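Local coordinates for protein cytolethal distending toxin subunit A (Haemophilus ducreyi, PDB 1SR4) that probably pairs with subunit C as a lectin-like heterodimer that delivers the genotoxic subunit B into host cells, at residues Y85-S90 / N95-K100; M101-G104 / Y109-F112; T177-D182 / P187-T192. One frame throughout, in Å; residues are numbered along the deposited sequence.

Contact 1. Residues Y85-S90 / N95-K100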
ATOM      1  N   TYR A  85     -16.877  17.148   4.849  1.00  8.13           N
ATOM      2  CA  TYR A  85     -16.357  18.297   5.588  1.00  9.12           C
ATOM      3  C   TYR A  85     -14.882  18.082   5.862  1.00  8.19           C
ATOM      4  O   TYR A  85     -14.468  16.965   6.175  1.00  7.57           O
ATOM      5  CB  TYR A  85     -16.997  18.410   6.983  1.00  9.46           C
ATOM      6  CG  TYR A  85     -18.395  18.969   7.081  1.00 11.49           C
ATOM      7  CD1 TYR A  85     -18.618  20.233   7.641  1.00 10.93           C
ATOM      8  CD2 TYR A  85     -19.503  18.201   6.712  1.00  9.64           C
ATOM      9  CE1 TYR A  85     -19.915  20.710   7.843  1.00 10.57           C
ATOM     10  CE2 TYR A  85     -20.791  18.668   6.904  1.00 11.19           C
ATOM     11  CZ  TYR A  85     -20.990  19.918   7.472  1.00 11.67           C
ATOM     12  OH  TYR A  85     -22.271  20.352   7.686  1.00 13.49           O
ATOM     13  N   PRO A  86     -14.065  19.132   5.723  1.00  9.02           N
ATOM     14  CA  PRO A  86     -12.651  18.923   6.022  1.00  8.49           C
ATOM     15  C   PRO A  86     -12.539  18.863   7.555  1.00  9.71           C
ATOM     16  O   PRO A  86     -13.407  19.361   8.286  1.00  6.66           O
ATOM     17  CB  PRO A  86     -11.982  20.174   5.450  1.00  9.58           C
ATOM     18  CG  PRO A  86     -13.052  21.228   5.584  1.00  9.23           C
ATOM     19  CD  PRO A  86     -14.298  20.474   5.147  1.00  8.78           C
ATOM     20  N   ASN A  87     -11.473  18.250   8.047  1.00  9.36           N
ATOM     21  CA  ASN A  87     -11.264  18.167   9.487  1.00  9.15           C
ATOM     22  C   ASN A  87     -11.340  19.559  10.152  1.00  9.26           C
ATOM     23  O   ASN A  87     -11.945  19.734  11.218  1.00  7.06           O
ATOM     24  CB  ASN A  87      -9.879  17.590   9.796  1.00  8.97           C
ATOM     25  CG  ASN A  87      -9.501  17.778  11.267  1.00  9.84           C
ATOM     26  OD1 ASN A  87     -10.094  17.146  12.140  1.00 10.91           O
ATOM     27  ND2 ASN A  87      -8.534  18.667  11.549  1.00  7.46           N
ATOM     28  N   ILE A  88     -10.736  20.554   9.507  1.00  7.86           N
ATOM     29  CA  ILE A  88     -10.680  21.881  10.107  1.00 10.20           C
ATOM     30  C   ILE A  88     -12.042  22.503  10.363  1.00 11.27           C
ATOM     31  O   ILE A  88     -12.153  23.361  11.231  1.00 11.94           O
ATOM     32  CB  ILE A  88      -9.780  22.841   9.276  1.00  9.73           C
ATOM     33  CG1 ILE A  88      -9.408  24.076  10.100  1.00 10.21           C
ATOM     34  CG2 ILE A  88     -10.481  23.244   7.980  1.00  9.27           C
ATOM     35  CD1 ILE A  88      -8.511  23.796  11.240  1.00 17.13           C
ATOM     36  N   TYR A  89     -13.081  22.057   9.655  1.00 10.04           N
ATOM     37  CA  TYR A  89     -14.418  22.609   9.882  1.00  9.80           C
ATOM     38  C   TYR A  89     -15.332  21.608  10.585  1.00 11.06           C
ATOM     39  O   TYR A  89     -16.540  21.846  10.689  1.00 11.06           O
ATOM     40  CB  TYR A  89     -15.091  22.991   8.553  1.00 10.88           C
ATOM     41  CG  TYR A  89     -14.396  24.058   7.734  1.00 10.38           C
ATOM     42  CD1 TYR A  89     -13.618  25.042   8.339  1.00  9.15           C
ATOM     43  CD2 TYR A  89     -14.540  24.092   6.342  1.00  8.16           C
ATOM     44  CE1 TYR A  89     -13.001  26.032   7.579  1.00  9.56           C
ATOM     45  CE2 TYR A  89     -13.931  25.062   5.585  1.00  7.55           C
ATOM     46  CZ  TYR A  89     -13.163  26.032   6.199  1.00  9.83           C
ATOM     47  OH  TYR A  89     -12.553  26.993   5.429  1.00 10.17           O
ATOM     48  N   SER A  90     -14.771  20.498  11.064  1.00  9.90           N
ATOM     49  CA  SER A  90     -15.577  19.458  11.695  1.00 10.51           C
ATOM     50  C   SER A  90     -14.943  18.789  12.920  1.00 11.03           C
ATOM     51  O   SER A  90     -15.236  17.626  13.212  1.00 12.04           O
ATOM     52  CB  SER A  90     -15.892  18.381  10.643  1.00  8.81           C
ATOM     53  OG  SER A  90     -14.675  17.842  10.112  1.00  8.76           O
ATOM     54  N   ASN A  95     -15.308  10.752  15.753  1.00 10.80           N
ATOM     55  CA  ASN A  95     -15.112   9.559  14.935  1.00  9.54           C
ATOM     56  C   ASN A  95     -16.204   9.162  13.920  1.00  9.74           C
ATOM     57  O   ASN A  95     -16.087   8.103  13.274  1.00  7.01           O
ATOM     58  CB  ASN A  95     -14.777   8.371  15.857  1.00  9.24           C
ATOM     59  CG  ASN A  95     -13.529   8.618  16.709  1.00 12.71           C
ATOM     60  OD1 ASN A  95     -12.757   9.552  16.459  1.00 10.94           O
ATOM     61  ND2 ASN A  95     -13.318   7.765  17.717  1.00 11.24           N
ATOM     62  N   ILE A  96     -17.251   9.978  13.761  1.00  7.18           N
ATOM     63  CA  ILE A  96     -18.273   9.654  12.767  1.00  8.67           C
ATOM     64  C   ILE A  96     -17.680   9.956  11.377  1.00  9.13           C
ATOM     65  O   ILE A  96     -18.292   9.664  10.337  1.00  7.75           O
ATOM     66  CB  ILE A  96     -19.557  10.501  12.934  1.00 10.44           C
ATOM     67  CG1 ILE A  96     -19.259  11.979  12.658  1.00 10.66           C
ATOM     68  CG2 ILE A  96     -20.134  10.299  14.333  1.00 10.04           C
ATOM     69  CD1 ILE A  96     -20.512  12.875  12.637  1.00 14.41           C
ATOM     70  N   ARG A  97     -16.477  10.535  11.379  1.00  8.35           N
ATOM     71  CA  ARG A  97     -15.765  10.888  10.139  1.00  8.39           C
ATOM     72  C   ARG A  97     -14.837   9.780   9.628  1.00  8.09           C
ATOM     73  O   ARG A  97     -14.326   9.862   8.508  1.00  9.20           O
ATOM     74  CB  ARG A  97     -14.947  12.156  10.370  1.00  6.93           C
ATOM     75  CG  ARG A  97     -15.803  13.390  10.651  1.00  8.59           C
ATOM     76  CD  ARG A  97     -14.922  14.568  11.055  1.00  9.86           C
ATOM     77  NE  ARG A  97     -14.182  14.264  12.276  1.00  8.02           N
ATOM     78  CZ  ARG A  97     -13.164  14.992  12.721  1.00  8.67           C
ATOM     79  NH1 ARG A  97     -12.769  16.077  12.053  1.00  6.97           N
ATOM     80  NH2 ARG A  97     -12.515  14.619  13.816  1.00  5.28           N
ATOM     81  N   ASN A  98     -14.630   8.749  10.446  1.00  7.75           N
ATOM     82  CA  ASN A  98     -13.750   7.633  10.110  1.00  8.43           C
ATOM     83  C   ASN A  98     -14.512   6.380   9.731  1.00  8.82           C
ATOM     84  O   ASN A  98     -15.557   6.091  10.295  1.00  9.23           O
ATOM     85  CB  ASN A  98     -12.811   7.301  11.290  1.00  6.32           C
ATOM     86  CG  ASN A  98     -11.933   8.466  11.672  1.00  8.68           C
ATOM     87  OD1 ASN A  98     -11.357   9.124  10.806  1.00  6.71           O
ATOM     88  ND2 ASN A  98     -11.820   8.732  12.972  1.00  8.35           N
ATOM     89  N   TRP A  99     -13.946   5.623   8.796  1.00  9.26           N
ATOM     90  CA  TRP A  99     -14.570   4.410   8.316  1.00  9.97           C
ATOM     91  C   TRP A  99     -13.582   3.263   8.261  1.00 10.37           C
ATOM     92  O   TRP A  99     -12.372   3.470   8.119  1.00 10.36           O
ATOM     93  CB  TRP A  99     -15.112   4.620   6.897  1.00  9.53           C
ATOM     94  CG  TRP A  99     -16.004   5.819   6.746  1.00  8.44           C
ATOM     95  CD1 TRP A  99     -15.618   7.107   6.502  1.00  8.30           C
ATOM     96  CD2 TRP A  99     -17.432   5.831   6.831  1.00  8.53           C
ATOM     97  NE1 TRP A  99     -16.727   7.926   6.427  1.00  8.56           N
ATOM     98  CE2 TRP A  99     -17.852   7.165   6.620  1.00  8.90           C
ATOM     99  CE3 TRP A  99     -18.399   4.839   7.062  1.00  8.62           C
ATOM    100  CZ2 TRP A  99     -19.202   7.540   6.629  1.00  7.59           C
ATOM    101  CZ3 TRP A  99     -19.749   5.211   7.071  1.00 10.73           C
ATOM    102  CH2 TRP A  99     -20.133   6.553   6.854  1.00  8.41           C
ATOM    103  N   LYS A 100     -14.123   2.055   8.365  1.00  9.77           N
ATOM    104  CA  LYS A 100     -13.351   0.838   8.252  1.00 11.34           C
ATOM    105  C   LYS A 100     -13.745   0.279   6.877  1.00 12.12           C
ATOM    106  O   LYS A 100     -14.919   0.020   6.600  1.00 12.93           O
ATOM    107  CB  LYS A 100     -13.723  -0.158   9.353  1.00 13.02           C
ATOM    108  CG  LYS A 100     -13.117  -1.554   9.147  1.00 18.08           C
ATOM    109  CD  LYS A 100     -13.586  -2.559  10.216  1.00 20.46           C
ATOM    110  CE  LYS A 100     -13.018  -2.218  11.583  1.00 26.35           C
ATOM    111  NZ  LYS A 100     -13.462  -3.160  12.675  1.00 29.54           N
TER
HETATM  112  O   HOH W   1     -10.422  16.398  14.733  1.00  7.90           O
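In the beta-trefoil lectin domain of this toxin subunit, the loop that leaves strand 82-86 is tied to the 3-10 turn just ahead of strand 99-103 by one buried arginine, Arg97, whose guanidinium reaches Asn87 and Ser90. The case illustrates how two segments that share no backbone hydrogen bond can meet through a single planar cation. NH1 does most of the work. It donates to OD1 of Asn87, with 2.9 Å between Arg97 NH1 and Asn87 OD1. That oxygen comes in at the edge of the cation, tilted about 20° from its plane, and the amide plane is turned 29° against the guanidinium. The second NH1 bond runs to the hydroxyl, Ser90 OG to Arg97 NH1 being 3.2 Å. Above one face lies the backbone oxygen of Ser90, 3.1 Å from Arg97 NH1 but too poorly angled for a hydrogen bond. A bend at chi3 (-61°) in the otherwise extended end of the arginine turns the group toward both acceptors.

A water closes a small ring: it donates to Asn87 OD1 at 2.7 Å and accepts from Arg97 NH2 at 2.9 Å, lying in the guanidinium plane. NE is used separately, on the carbonyl of Gly94. The serine is itself positioned from behind, since Ser90 OG donates to Pro86 O at 2.7 Å, while Tyr89 N reaches that carbonyl from the other face of its plane. With NE, NH1 and NH2 all engaged, the buried charge is probably compensated by these acceptors and the water, and the guanidinium is fixed in rotation. On the far side of Asn87, ND2 donates to the backbone of Leu26 in the CdtC chain. The arrangement is that of an arginine bracing a connecting loop between hairpins of a beta-trefoil, here with the loop itself in the interface with CdtC.

Contact 2. Residues M101-G104 / Y109-F112; sequences MEPG and YFRF
Met101 and Phe112 lie side by side and point the same way from one face of an antiparallel strand pair, whereas Glu102 and Arg111 do the same from the other. The methionine chain starts anti to its own nitrogen (chi1 -153°), which carries CG alongside the Phe112 ring, 3.2 Å from Met101 CG to Phe112 CE1. The terminal methyl then turns onto Phe110, with Met101 CE 3.7 Å from the centroid of that ring, over its face in a CH-pi contact. The sulfur, between CG and CE in the chain, lies oblique to both rings, giving two Met-aromatic contacts from a single side chain.

On the other face the extended arginine meets the carboxylate side-on. NE and NH2 of Arg111 both donate to one oxygen, each 2.9 Å from Glu102 OE1, which lies in the guanidinium plane; the two flat groups are only 25° apart. Arg261 of the CdtB chain adds a further salt bridge to OE1, so this oxygen is gathered in by two arginines.

The backbone sets this alternation: Glu102 N to Arg111 O is 3.0 Å and Arg111 N to Glu102 O is 2.8 Å. Nearer the turn, Gly104 N donates to Tyr109 O at 2.7 Å. The reciprocal bonds mark antiparallel pairing, and the short link between neighbouring strands 99-103 and 110-114 makes it a beta hairpin.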
ATOM      1  N   MET A 101     -12.757   0.119   6.016  1.00 11.86           N
ATOM      2  CA  MET A 101     -12.969  -0.402   4.675  1.00 14.44           C
ATOM      3  C   MET A 101     -12.769  -1.930   4.676  1.00 15.28           C
ATOM      4  O   MET A 101     -11.688  -2.411   5.008  1.00 17.60           O
ATOM      5  CB  MET A 101     -11.953   0.255   3.752  1.00 13.73           C
ATOM      6  CG  MET A 101     -12.371   0.362   2.339  1.00 18.12           C
ATOM      7  SD  MET A 101     -11.116   1.214   1.340  1.00 18.23           S
ATOM      8  CE  MET A 101     -11.250   0.186   0.025  1.00 11.09           C
ATOM      9  N   GLU A 102     -13.807  -2.677   4.303  1.00 14.60           N
ATOM     10  CA  GLU A 102     -13.750  -4.140   4.256  1.00 16.42           C
ATOM     11  C   GLU A 102     -14.205  -4.670   2.911  1.00 15.79           C
ATOM     12  O   GLU A 102     -14.958  -4.007   2.189  1.00 14.15           O
ATOM     13  CB  GLU A 102     -14.685  -4.778   5.283  1.00 17.03           C
ATOM     14  CG  GLU A 102     -14.670  -4.158   6.642  1.00 21.36           C
ATOM     15  CD  GLU A 102     -15.594  -4.874   7.618  1.00 23.63           C
ATOM     16  OE1 GLU A 102     -16.689  -5.318   7.213  1.00 23.61           O
ATOM     17  OE2 GLU A 102     -15.225  -4.979   8.803  1.00 25.91           O
ATOM     18  N   PRO A 103     -13.754  -5.886   2.556  1.00 16.93           N
ATOM     19  CA  PRO A 103     -14.180  -6.450   1.284  1.00 16.98           C
ATOM     20  C   PRO A 103     -15.670  -6.702   1.421  1.00 17.64           C
ATOM     21  O   PRO A 103     -16.162  -6.942   2.520  1.00 19.35           O
ATOM     22  CB  PRO A 103     -13.373  -7.747   1.195  1.00 17.51           C
ATOM     23  CG  PRO A 103     -12.081  -7.354   1.833  1.00 16.99           C
ATOM     24  CD  PRO A 103     -12.572  -6.609   3.070  1.00 16.01           C
ATOM     25  N   GLY A 104     -16.396  -6.629   0.318  1.00 18.83           N
ATOM     26  CA  GLY A 104     -17.819  -6.871   0.388  1.00 22.19           C
ATOM     27  C   GLY A 104     -18.113  -8.334   0.135  1.00 22.96           C
ATOM     28  O   GLY A 104     -17.213  -9.169   0.113  1.00 24.29           O
ATOM     29  N   TYR A 109     -15.216  -5.848  -4.528  1.00 15.67           N
ATOM     30  CA  TYR A 109     -15.971  -4.720  -3.993  1.00 15.72           C
ATOM     31  C   TYR A 109     -15.656  -4.485  -2.518  1.00 15.24           C
ATOM     32  O   TYR A 109     -15.179  -5.384  -1.803  1.00 16.07           O
ATOM     33  CB  TYR A 109     -17.479  -4.920  -4.143  1.00 16.55           C
ATOM     34  CG  TYR A 109     -17.958  -5.179  -5.558  1.00 17.95           C
ATOM     35  CD1 TYR A 109     -17.240  -4.722  -6.664  1.00 16.35           C
ATOM     36  CD2 TYR A 109     -19.150  -5.862  -5.783  1.00 18.50           C
ATOM     37  CE1 TYR A 109     -17.702  -4.943  -7.961  1.00 19.65           C
ATOM     38  CE2 TYR A 109     -19.624  -6.084  -7.068  1.00 20.59           C
ATOM     39  CZ  TYR A 109     -18.895  -5.623  -8.151  1.00 21.75           C
ATOM     40  OH  TYR A 109     -19.385  -5.834  -9.418  1.00 26.28           O
ATOM     41  N   PHE A 110     -15.936  -3.267  -2.069  1.00 13.54           N
ATOM     42  CA  PHE A 110     -15.694  -2.878  -0.692  1.00 12.57           C
ATOM     43  C   PHE A 110     -16.909  -2.205  -0.086  1.00 12.15           C
ATOM     44  O   PHE A 110     -17.777  -1.674  -0.795  1.00 12.84           O
ATOM     45  CB  PHE A 110     -14.515  -1.908  -0.631  1.00 11.44           C
ATOM     46  CG  PHE A 110     -13.217  -2.522  -1.049  1.00 12.78           C
ATOM     47  CD1 PHE A 110     -12.497  -3.318  -0.163  1.00 11.71           C
ATOM     48  CD2 PHE A 110     -12.728  -2.336  -2.346  1.00 14.41           C
ATOM     49  CE1 PHE A 110     -11.301  -3.930  -0.551  1.00 14.30           C
ATOM     50  CE2 PHE A 110     -11.533  -2.943  -2.747  1.00 13.75           C
ATOM     51  CZ  PHE A 110     -10.819  -3.742  -1.839  1.00 15.00           C
ATOM     52  N   ARG A 111     -16.964  -2.244   1.234  1.00 11.74           N
ATOM     53  CA  ARG A 111     -18.027  -1.593   1.968  1.00 12.17           C
ATOM     54  C   ARG A 111     -17.327  -0.777   3.047  1.00 11.61           C
ATOM     55  O   ARG A 111     -16.178  -1.075   3.415  1.00 12.23           O
ATOM     56  CB  ARG A 111     -18.965  -2.606   2.581  1.00 13.93           C
ATOM     57  CG  ARG A 111     -18.404  -3.321   3.765  1.00 18.00           C
ATOM     58  CD  ARG A 111     -19.542  -3.947   4.508  1.00 23.15           C
ATOM     59  NE  ARG A 111     -19.118  -4.660   5.702  1.00 22.99           N
ATOM     60  CZ  ARG A 111     -19.941  -5.393   6.438  1.00 23.62           C
ATOM     61  NH1 ARG A 111     -21.218  -5.491   6.090  1.00 21.37           N
ATOM     62  NH2 ARG A 111     -19.482  -6.041   7.502  1.00 22.34           N
ATOM     63  N   PHE A 112     -18.009   0.251   3.543  1.00  9.58           N
ATOM     64  CA  PHE A 112     -17.452   1.151   4.549  1.00 10.51           C
ATOM     65  C   PHE A 112     -18.300   1.198   5.814  1.00 10.35           C
ATOM     66  O   PHE A 112     -19.466   1.591   5.778  1.00 11.55           O
ATOM     67  CB  PHE A 112     -17.330   2.553   3.953  1.00  7.28           C
ATOM     68  CG  PHE A 112     -16.412   2.622   2.760  1.00 11.98           C
ATOM     69  CD1 PHE A 112     -15.062   2.913   2.921  1.00 10.78           C
ATOM     70  CD2 PHE A 112     -16.898   2.355   1.479  1.00 12.73           C
ATOM     71  CE1 PHE A 112     -14.207   2.935   1.825  1.00 13.90           C
ATOM     72  CE2 PHE A 112     -16.050   2.374   0.368  1.00 15.03           C
ATOM     73  CZ  PHE A 112     -14.701   2.665   0.542  1.00 14.30           C
TER

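Contact 3. Residues T177-D182 / P187-T192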
ATOM      1  N   THR A 177     -22.870  13.573  -4.294  1.00 11.31           N
ATOM      2  CA  THR A 177     -23.917  13.006  -5.128  1.00 12.55           C
ATOM      3  C   THR A 177     -23.382  11.820  -5.902  1.00 13.66           C
ATOM      4  O   THR A 177     -22.208  11.462  -5.776  1.00 12.64           O
ATOM      5  CB  THR A 177     -24.416  14.051  -6.156  1.00 13.10           C
ATOM      6  OG1 THR A 177     -23.310  14.491  -6.957  1.00 13.36           O
ATOM      7  CG2 THR A 177     -25.013  15.279  -5.457  1.00 13.51           C
ATOM      8  N   LEU A 178     -24.255  11.215  -6.703  1.00 13.57           N
ATOM      9  CA  LEU A 178     -23.880  10.104  -7.562  1.00 14.63           C
ATOM     10  C   LEU A 178     -24.192  10.546  -8.993  1.00 16.46           C
ATOM     11  O   LEU A 178     -25.275  11.067  -9.261  1.00 13.88           O
ATOM     12  CB  LEU A 178     -24.698   8.862  -7.226  1.00 14.23           C
ATOM     13  CG  LEU A 178     -24.347   8.176  -5.911  1.00 14.11           C
ATOM     14  CD1 LEU A 178     -25.295   7.010  -5.659  1.00 10.61           C
ATOM     15  CD2 LEU A 178     -22.896   7.687  -5.995  1.00 14.50           C
ATOM     16  N   SER A 179     -23.240  10.381  -9.904  1.00 16.33           N
ATOM     17  CA  SER A 179     -23.488  10.753 -11.297  1.00 17.59           C
ATOM     18  C   SER A 179     -22.639   9.903 -12.235  1.00 16.93           C
ATOM     19  O   SER A 179     -21.843   9.070 -11.787  1.00 16.50           O
ATOM     20  CB  SER A 179     -23.225  12.253 -11.530  1.00 17.84           C
ATOM     21  OG  SER A 179     -21.883  12.587 -11.238  1.00 26.46           O
ATOM     22  N   VAL A 180     -22.798  10.108 -13.537  1.00 15.42           N
ATOM     23  CA  VAL A 180     -22.064   9.311 -14.505  1.00 16.92           C
ATOM     24  C   VAL A 180     -20.563   9.342 -14.220  1.00 17.24           C
ATOM     25  O   VAL A 180     -19.990  10.396 -13.927  1.00 15.75           O
ATOM     26  CB  VAL A 180     -22.365   9.789 -15.962  1.00 17.28           C
ATOM     27  CG1 VAL A 180     -21.911  11.230 -16.149  1.00 18.41           C
ATOM     28  CG2 VAL A 180     -21.689   8.878 -16.961  1.00 15.94           C
ATOM     29  N   CYS A 181     -19.927   8.178 -14.297  1.00 19.26           N
ATOM     30  CA  CYS A 181     -18.496   8.076 -14.036  1.00 23.00           C
ATOM     31  C   CYS A 181     -17.632   8.577 -15.177  1.00 24.80           C
ATOM     32  O   CYS A 181     -17.266   7.800 -16.044  1.00 27.91           O
ATOM     33  CB  CYS A 181     -18.112   6.621 -13.759  1.00 22.93           C
ATOM     34  SG  CYS A 181     -18.991   5.854 -12.358  1.00 25.27           S
ATOM     35  N   ASP A 182     -17.297   9.859 -15.198  1.00 25.77           N
ATOM     36  CA  ASP A 182     -16.440  10.343 -16.272  1.00 25.62           C
ATOM     37  C   ASP A 182     -15.063  10.741 -15.750  1.00 25.34           C
ATOM     38  O   ASP A 182     -14.179  11.116 -16.526  1.00 26.27           O
ATOM     39  CB  ASP A 182     -17.086  11.510 -17.012  1.00 26.80           C
ATOM     40  CG  ASP A 182     -17.624  12.573 -16.079  1.00 27.98           C
ATOM     41  OD1 ASP A 182     -17.122  12.700 -14.937  1.00 27.33           O
ATOM     42  OD2 ASP A 182     -18.551  13.294 -16.503  1.00 30.19           O
ATOM     43  N   PRO A 187     -13.627  22.323 -10.698  1.00 19.17           N
ATOM     44  CA  PRO A 187     -13.925  23.078  -9.471  1.00 17.58           C
ATOM     45  C   PRO A 187     -15.319  22.798  -8.911  1.00 16.30           C
ATOM     46  O   PRO A 187     -15.514  22.776  -7.692  1.00 13.42           O
ATOM     47  CB  PRO A 187     -13.766  24.527  -9.923  1.00 17.63           C
ATOM     48  CG  PRO A 187     -12.621  24.417 -10.900  1.00 20.95           C
ATOM     49  CD  PRO A 187     -13.028  23.207 -11.718  1.00 19.05           C
ATOM     50  N   SER A 188     -16.287  22.577  -9.796  1.00 14.61           N
ATOM     51  CA  SER A 188     -17.661  22.320  -9.357  1.00 15.16           C
ATOM     52  C   SER A 188     -18.068  20.861  -9.412  1.00 13.87           C
ATOM     53  O   SER A 188     -19.169  20.507  -9.015  1.00 14.02           O
ATOM     54  CB  SER A 188     -18.653  23.117 -10.220  1.00 18.79           C
ATOM     55  OG  SER A 188     -18.646  22.643 -11.568  1.00 22.62           O
ATOM     56  N   ARG A 189     -17.189  20.006  -9.906  1.00 13.79           N
ATOM     57  CA  ARG A 189     -17.539  18.595 -10.041  1.00 13.43           C
ATOM     58  C   ARG A 189     -16.262  17.759 -10.149  1.00 12.21           C
ATOM     59  O   ARG A 189     -15.544  17.838 -11.145  1.00 11.27           O
ATOM     60  CB  ARG A 189     -18.403  18.428 -11.301  1.00 13.58           C
ATOM     61  CG  ARG A 189     -18.808  16.997 -11.620  1.00 17.50           C
ATOM     62  CD  ARG A 189     -19.829  16.930 -12.774  1.00 19.19           C
ATOM     63  NE  ARG A 189     -20.355  15.573 -12.915  1.00 19.21           N
ATOM     64  CZ  ARG A 189     -19.747  14.600 -13.582  1.00 20.65           C
ATOM     65  NH1 ARG A 189     -18.592  14.839 -14.191  1.00 22.81           N
ATOM     66  NH2 ARG A 189     -20.266  13.371 -13.600  1.00 21.05           N
ATOM     67  N   ASP A 190     -15.984  16.969  -9.119  1.00 10.37           N
ATOM     68  CA  ASP A 190     -14.773  16.145  -9.096  1.00 11.01           C
ATOM     69  C   ASP A 190     -15.189  14.759  -8.616  1.00 10.66           C
ATOM     70  O   ASP A 190     -16.141  14.630  -7.834  1.00  8.10           O
ATOM     71  CB  ASP A 190     -13.776  16.766  -8.123  1.00  8.89           C
ATOM     72  CG  ASP A 190     -12.348  16.259  -8.305  1.00 10.47           C
ATOM     73  OD1 ASP A 190     -12.109  15.062  -8.581  1.00 10.71           O
ATOM     74  OD2 ASP A 190     -11.436  17.079  -8.121  1.00 11.75           O
ATOM     75  N   GLN A 191     -14.510  13.723  -9.098  1.00 10.31           N
ATOM     76  CA  GLN A 191     -14.854  12.375  -8.677  1.00 10.81           C
ATOM     77  C   GLN A 191     -13.641  11.646  -8.118  1.00 11.71           C
ATOM     78  O   GLN A 191     -13.687  10.427  -7.924  1.00  9.82           O
ATOM     79  CB  GLN A 191     -15.451  11.564  -9.840  1.00 13.09           C
ATOM     80  CG  GLN A 191     -16.745  12.136 -10.408  1.00 14.68           C
ATOM     81  CD  GLN A 191     -17.341  11.258 -11.499  1.00 20.25           C
ATOM     82  OE1 GLN A 191     -16.611  10.679 -12.311  1.00 20.19           O
ATOM     83  NE2 GLN A 191     -18.673  11.165 -11.534  1.00 19.15           N
ATOM     84  N   THR A 192     -12.552  12.368  -7.850  1.00  9.97           N
ATOM     85  CA  THR A 192     -11.380  11.680  -7.307  1.00 12.15           C
ATOM     86  C   THR A 192     -11.290  11.843  -5.797  1.00 11.23           C
ATOM     87  O   THR A 192     -11.501  12.930  -5.248  1.00  9.77           O
ATOM     88  CB  THR A 192     -10.042  12.151  -7.967  1.00 14.15           C
ATOM     89  OG1 THR A 192      -9.976  13.567  -7.979  1.00 16.83           O
ATOM     90  CG2 THR A 192      -9.955  11.676  -9.407  1.00 18.43           C
TER
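The guanidinium of Arg189 is met around its edge, by Ser179 and the Val180 carbonyl at NH2 and by the carboxylate of Asp182 at NH1. The carboxylate stands almost upright to it, the two planes being 83° apart, so this is not the coplanar two-against-two salt bridge. Instead one nitrogen serves the pair of oxygens: Arg189 NH1 lies 2.7 Å from Asp182 OD1, which uses its syn lone pair and also accepts from Ala184 N, and a weak bond goes to OD2. NH2 donates to the hydroxyl, with Arg189 NH2 to Ser179 OG at 3.0 Å, and weakly to Val180 O. With CG anti to the backbone N (chi1 178°) and the chain extended to NE, the cation is carried across to this bend.

The amide of Gln191 works beside it. Gln191 NE2 donates to Val180 O at 2.8 Å, approaching from above the carbonyl plane, while Gln191 OE1 accepts weakly from Asp182 N. The stronger partner of that oxygen is the backbone nitrogen of Gly183, and the hydroxyl of Thr164 bonds both NE2 and Ser179 OG. Asp190 faces the other way, where its OD1 takes Thr192 N at 2.8 Å in an Asx turn and also the Thr192 hydroxyl.

Here two flat polar groups hold both side chains and backbone atoms of an irregular surface bend. That bend follows strand 176-179, which pairs with strand 162-165, and Cys181 within it is joined by a disulfide to Cys162 at the start of the partner strand; the arginine and glutamine come from the irregular beginning of the interrupted strand 189-196, which runs between 62-65 and 185-186.

Followed from the N terminus, the three contacts come one after another along the chain; none nests in or crosses another, and each brackets a short connection of four residues. Contact 1 closes the loop between strands 82-86 and 99-103. Contact 2 follows at once on the same strand 99-103, closing its hairpin with 110-114; the two touch where Trp99 packs against Phe112, although their centres are about 19 Å apart. Much later, contact 3 ties the bend after strand 176-179 to strand 189-196, its nearest atoms about 11 Å from contact 2 and about 12 Å from contact 1. Together they illustrate local closures distributed round one beta-trefoil.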